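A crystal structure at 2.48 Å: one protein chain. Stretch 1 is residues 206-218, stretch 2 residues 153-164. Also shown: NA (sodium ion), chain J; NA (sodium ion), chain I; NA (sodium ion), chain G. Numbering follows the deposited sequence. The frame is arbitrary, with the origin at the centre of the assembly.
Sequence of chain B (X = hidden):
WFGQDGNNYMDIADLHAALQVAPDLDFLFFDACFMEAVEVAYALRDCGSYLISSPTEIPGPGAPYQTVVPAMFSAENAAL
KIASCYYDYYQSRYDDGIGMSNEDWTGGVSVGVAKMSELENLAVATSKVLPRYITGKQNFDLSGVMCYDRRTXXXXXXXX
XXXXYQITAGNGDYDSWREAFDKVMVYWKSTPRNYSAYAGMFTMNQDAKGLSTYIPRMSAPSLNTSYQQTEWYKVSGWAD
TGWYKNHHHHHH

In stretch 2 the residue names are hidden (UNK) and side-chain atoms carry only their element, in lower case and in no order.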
# COMPACT_ATOMS: atom_id res chain seq x y z
N GLN B 206 18.59 6.60 -6.70
CA GLN B 206 18.14 7.98 -6.67
C GLN B 206 17.20 8.31 -7.82
O GLN B 206 16.49 9.31 -7.78
CB GLN B 206 19.34 8.93 -6.68
CG GLN B 206 20.22 8.84 -5.44
CD GLN B 206 19.48 9.17 -4.15
OE1 GLN B 206 18.67 10.10 -4.11
NE2 GLN B 206 19.76 8.41 -3.09
N ASP B 207 17.18 7.46 -8.85
CA ASP B 207 16.32 7.69 -10.00
C ASP B 207 15.04 6.86 -9.96
O ASP B 207 14.24 6.89 -10.89
CB ASP B 207 17.08 7.42 -11.31
CG ASP B 207 17.68 6.02 -11.36
OD1 ASP B 207 17.38 5.20 -10.47
OD2 ASP B 207 18.45 5.75 -12.31
N ALA B 208 14.86 6.11 -8.88
CA ALA B 208 13.61 5.39 -8.66
C ALA B 208 12.48 6.39 -8.44
O ALA B 208 12.71 7.48 -7.91
CB ALA B 208 13.73 4.43 -7.49
N LYS B 209 11.27 6.03 -8.84
CA LYS B 209 10.16 6.97 -8.77
C LYS B 209 9.09 6.55 -7.77
O LYS B 209 8.15 7.30 -7.50
CB LYS B 209 9.54 7.16 -10.16
CG LYS B 209 10.53 7.62 -11.23
CD LYS B 209 11.32 8.84 -10.79
CE LYS B 209 12.06 9.48 -11.96
NZ LYS B 209 12.98 8.53 -12.64
N GLY B 210 9.21 5.34 -7.23
CA GLY B 210 8.37 4.90 -6.13
C GLY B 210 7.14 4.07 -6.45
O GLY B 210 6.32 3.83 -5.57
N LEU B 211 7.01 3.64 -7.70
CA LEU B 211 5.91 2.77 -8.09
C LEU B 211 6.47 1.52 -8.75
O LEU B 211 7.21 1.60 -9.73
CB LEU B 211 4.95 3.48 -9.05
CG LEU B 211 3.68 2.72 -9.43
CD1 LEU B 211 2.77 2.55 -8.22
CD2 LEU B 211 2.95 3.42 -10.56
N SER B 212 6.13 0.36 -8.20
CA SER B 212 6.72 -0.89 -8.67
C SER B 212 5.93 -1.51 -9.81
O SER B 212 4.77 -1.19 -10.05
CB SER B 212 6.84 -1.89 -7.53
OG SER B 212 5.58 -2.48 -7.25
N THR B 213 6.59 -2.43 -10.52
CA THR B 213 5.96 -3.22 -11.56
C THR B 213 6.51 -4.64 -11.52
O THR B 213 7.59 -4.88 -10.99
CB THR B 213 6.19 -2.63 -12.95
OG1 THR B 213 5.50 -3.42 -13.93
CG2 THR B 213 7.68 -2.62 -13.28
N TYR B 214 5.76 -5.57 -12.08
CA TYR B 214 6.26 -6.93 -12.25
C TYR B 214 7.03 -7.03 -13.56
O TYR B 214 6.80 -6.25 -14.49
CB TYR B 214 5.12 -7.95 -12.20
CG TYR B 214 5.58 -9.38 -12.41
CD1 TYR B 214 6.28 -10.05 -11.42
CD2 TYR B 214 5.30 -10.05 -13.59
CE1 TYR B 214 6.71 -11.35 -11.60
CE2 TYR B 214 5.72 -11.35 -13.78
CZ TYR B 214 6.42 -12.00 -12.78
OH TYR B 214 6.84 -13.29 -12.97
N ILE B 215 7.96 -7.97 -13.62
CA ILE B 215 8.67 -8.27 -14.85
C ILE B 215 8.76 -9.78 -15.01
O ILE B 215 9.22 -10.47 -14.10
CB ILE B 215 10.09 -7.66 -14.88
CG1 ILE B 215 10.04 -6.14 -14.68
CG2 ILE B 215 10.79 -7.99 -16.19
CD1 ILE B 215 11.39 -5.48 -14.63
N PRO B 216 8.29 -10.30 -16.15
CA PRO B 216 8.35 -11.73 -16.45
C PRO B 216 9.78 -12.28 -16.42
O PRO B 216 10.73 -11.55 -16.68
CB PRO B 216 7.76 -11.82 -17.86
CG PRO B 216 6.87 -10.64 -17.97
CD PRO B 216 7.57 -9.55 -17.20
N ARG B 217 9.90 -13.56 -16.09
CA ARG B 217 11.20 -14.20 -15.94
C ARG B 217 11.07 -15.68 -16.28
O ARG B 217 10.05 -16.30 -15.97
CB ARG B 217 11.73 -14.02 -14.52
CG ARG B 217 10.84 -14.68 -13.48
CD ARG B 217 10.80 -13.92 -12.19
NE ARG B 217 10.40 -12.53 -12.38
CZ ARG B 217 10.53 -11.59 -11.45
NH1 ARG B 217 11.05 -11.91 -10.27
NH2 ARG B 217 10.14 -10.35 -11.69
N MET B 218 12.09 -16.22 -16.94
CA MET B 218 12.07 -17.62 -17.36
C MET B 218 11.91 -18.58 -16.18
O MET B 218 11.32 -19.65 -16.32
CB MET B 218 13.36 -17.95 -18.12
CG MET B 218 13.48 -17.29 -19.48
SD MET B 218 12.20 -17.82 -20.63
CE MET B 218 12.62 -16.84 -22.07
N UNK B 153 15.44 -14.80 -4.32
CA UNK B 153 14.74 -15.96 -4.85
C UNK B 153 13.33 -15.58 -5.30
O UNK B 153 12.55 -16.42 -5.74
c UNK B 153 13.84 -16.72 -2.59
c UNK B 153 14.68 -17.09 -3.80
o UNK B 153 13.25 -17.64 -1.98
o UNK B 153 13.78 -15.53 -2.24
N UNK B 154 13.01 -14.29 -5.21
CA UNK B 154 11.72 -13.79 -5.66
C UNK B 154 11.87 -12.61 -6.62
O UNK B 154 11.50 -12.71 -7.78
c UNK B 154 9.56 -14.14 -2.44
c UNK B 154 10.86 -13.40 -4.45
n UNK B 154 8.65 -16.45 -2.34
c UNK B 154 9.21 -15.32 -1.55
c UNK B 154 10.45 -14.57 -3.59
N UNK B 155 12.41 -11.50 -6.12
CA UNK B 155 12.66 -10.31 -6.94
C UNK B 155 11.42 -9.90 -7.73
O UNK B 155 11.48 -9.71 -8.95
o UNK B 155 16.54 -11.84 -8.84
c UNK B 155 13.84 -10.55 -7.88
c UNK B 155 15.14 -10.87 -7.15
n UNK B 155 17.16 -9.85 -8.01
c UNK B 155 16.35 -10.90 -8.08
N UNK B 156 10.29 -9.77 -7.03
CA UNK B 156 9.00 -9.51 -7.65
C UNK B 156 8.84 -8.11 -8.21
O UNK B 156 8.24 -7.92 -9.27
c UNK B 156 8.03 -13.55 -6.52
c UNK B 156 6.86 -12.77 -4.58
c UNK B 156 7.36 -13.81 -5.34
c UNK B 156 7.87 -9.75 -6.65
o UNK B 156 7.18 -15.10 -4.91
c UNK B 156 7.70 -11.18 -6.19
c UNK B 156 8.19 -12.24 -6.94
c UNK B 156 7.03 -11.47 -5.01
N UNK B 157 9.37 -7.12 -7.50
CA UNK B 157 9.01 -5.73 -7.77
C UNK B 157 10.18 -4.89 -8.26
O UNK B 157 11.19 -4.74 -7.57
c UNK B 157 7.48 -6.03 -5.77
c UNK B 157 7.05 -7.58 -3.96
c UNK B 157 5.32 -7.09 -5.54
c UNK B 157 5.76 -7.76 -4.42
o UNK B 157 4.91 -8.61 -3.76
c UNK B 157 7.90 -6.72 -4.64
c UNK B 157 6.18 -6.23 -6.21
c UNK B 157 8.42 -5.11 -6.51
N UNK B 158 10.03 -4.33 -9.46
CA UNK B 158 11.01 -3.41 -10.01
C UNK B 158 10.38 -2.04 -10.25
O UNK B 158 9.16 -1.93 -10.37
c UNK B 158 14.69 -6.10 -10.98
o UNK B 158 14.95 -8.46 -10.79
c UNK B 158 11.95 -6.43 -11.12
c UNK B 158 12.48 -5.14 -11.17
c UNK B 158 12.77 -7.53 -10.99
c UNK B 158 14.14 -7.36 -10.92
c UNK B 158 11.58 -3.94 -11.32
c UNK B 158 13.86 -5.00 -11.10
N UNK B 159 11.21 -1.01 -10.31
CA UNK B 159 10.70 0.33 -10.58
C UNK B 159 10.17 0.43 -12.00
O UNK B 159 10.89 0.16 -12.96
o UNK B 159 11.55 3.38 -11.58
c UNK B 159 11.79 1.37 -10.34
c UNK B 159 11.28 2.78 -10.52
o UNK B 159 10.61 3.30 -9.59
N UNK B 160 8.90 0.82 -12.13
CA UNK B 160 8.24 0.89 -13.43
C UNK B 160 8.91 1.88 -14.38
O UNK B 160 9.17 1.57 -15.54
c UNK B 160 4.59 2.06 -14.22
c UNK B 160 5.97 1.52 -14.54
c UNK B 160 6.77 1.25 -13.26
c UNK B 160 5.87 0.25 -15.38
N UNK B 161 9.19 3.08 -13.87
CA UNK B 161 9.78 4.13 -14.69
C UNK B 161 11.15 3.74 -15.24
O UNK B 161 11.43 3.95 -16.42
c UNK B 161 10.69 6.49 -14.62
o UNK B 161 10.10 7.18 -15.47
c UNK B 161 9.89 5.42 -13.89
o UNK B 161 11.90 6.62 -14.34
N UNK B 162 12.00 3.17 -14.39
CA UNK B 162 13.33 2.77 -14.81
C UNK B 162 13.29 1.61 -15.79
O UNK B 162 14.15 1.47 -16.65
n UNK B 162 14.72 5.55 -14.26
c UNK B 162 14.55 3.61 -12.72
c UNK B 162 15.46 4.60 -13.44
n UNK B 162 14.53 7.26 -15.78
c UNK B 162 15.29 6.44 -15.07
c UNK B 162 14.20 2.42 -13.60
n UNK B 162 16.61 6.49 -15.18
N UNK B 163 12.27 0.76 -15.66
CA UNK B 163 12.08 -0.36 -16.58
C UNK B 163 11.69 0.13 -17.97
O UNK B 163 12.22 -0.36 -18.98
c UNK B 163 9.81 -4.31 -18.85
c UNK B 163 11.50 -3.34 -17.46
c UNK B 163 8.91 -3.36 -18.42
c UNK B 163 11.03 -1.33 -16.03
c UNK B 163 9.31 -2.40 -17.51
c UNK B 163 10.60 -2.37 -17.02
c UNK B 163 11.11 -4.30 -18.37
N UNK B 164 10.75 1.07 -18.04
CA UNK B 164 10.34 1.64 -19.32
C UNK B 164 11.52 2.39 -19.94
O UNK B 164 11.73 2.34 -21.15
c UNK B 164 9.12 2.58 -19.18
c UNK B 164 7.93 1.84 -18.58
c UNK B 164 8.72 3.15 -20.53
c UNK B 164 7.43 0.69 -19.43
NA NA J . 5.74 -3.25 -4.66
NA NA I . 17.39 2.53 -10.83
NA NA G . 3.52 -3.88 -15.70
O HOH W 1 8.33 3.70 -10.87

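Position 153 carries two carbons, the second bearing two oxygens, and lies out of reach of stretch 1: Asp153. At 154 four carbons run in a row to a terminal nitrogen; this is Lys154.

Position 155 has three carbons, the third holding one oxygen and one nitrogen, an amide: Gln155. Its backbone does the work, since Arg217 NH1 donates to Gln155 O at 2.6 Å. Position 156 is one carbon and a six-carbon ring with an oxygen, hence Tyr156; the edge of its ring faces Arg217 NH1. The same atoms recur at 157, Tyr157, whose CB packs 3.7 Å from Ser212 CB while the end of the side chain leads away.

A third ring with an oxygen stands at 158, on the same sheet face as Thr213: Tyr158. Ile215 CD1 lies 3.6 Å from Tyr158 CG, and the ring edge meets Arg217 NH2. The backbone pairs both ways with Thr213, Tyr158 N to Thr213 O at 2.9 Å and Thr213 N to Tyr158 O at 2.6 Å.

Position 159 shows two carbons and two oxygens, one oxygen 2.9 Å from Lys209 N, so Asp159. OD1 accepts from Lys209 N and, weakly, from Gly210 N at 3.4 Å. Position 160 has four carbons forked at the second: Leu160, with CD2 4.2 Å from Leu211 CD2 and its N donating to Leu211 O at 3.0 Å.

Two carbons and two oxygens return at 161, one oxygen 2.8 Å from Lys209 NZ: Asp161, joined to that lysine by a salt bridge through OD2. At 162, three carbons, a nitrogen and a carbon with two more nitrogens give Arg162; NH1 forms a long, weak salt bridge with Asp207 OD2 at 3.5 Å. Its N donates to Asp159 OD2, capping the helix, so that one carboxylate serves both helix and loop.

Position 163 is one carbon and a bare six-carbon ring, Phe163, with Ile215 CG1 over one face, 4.3 Å from the centroid. Four carbons forked at the first, one arm two carbons long, make 164 Ile164, out of reach.

A short antiparallel strand pairing sets the register, and the helix begins directly after it. Charges gather at the Lys209 end, where Asp161 OD2 also takes Arg162 NE at 3.0 Å and is thus shared by two cations, offsetting the closeness of Lys209 NZ and Arg162 NH2, 3.7 Å apart. Ile215 fills the apolar patch, and Arg217 closes the other end on a carbonyl. Water 1 bridges loop and helix, donating to Leu211 O and accepting from Asp161 N.

Stretch 2 (153-164) DKQYYYDLDRFI
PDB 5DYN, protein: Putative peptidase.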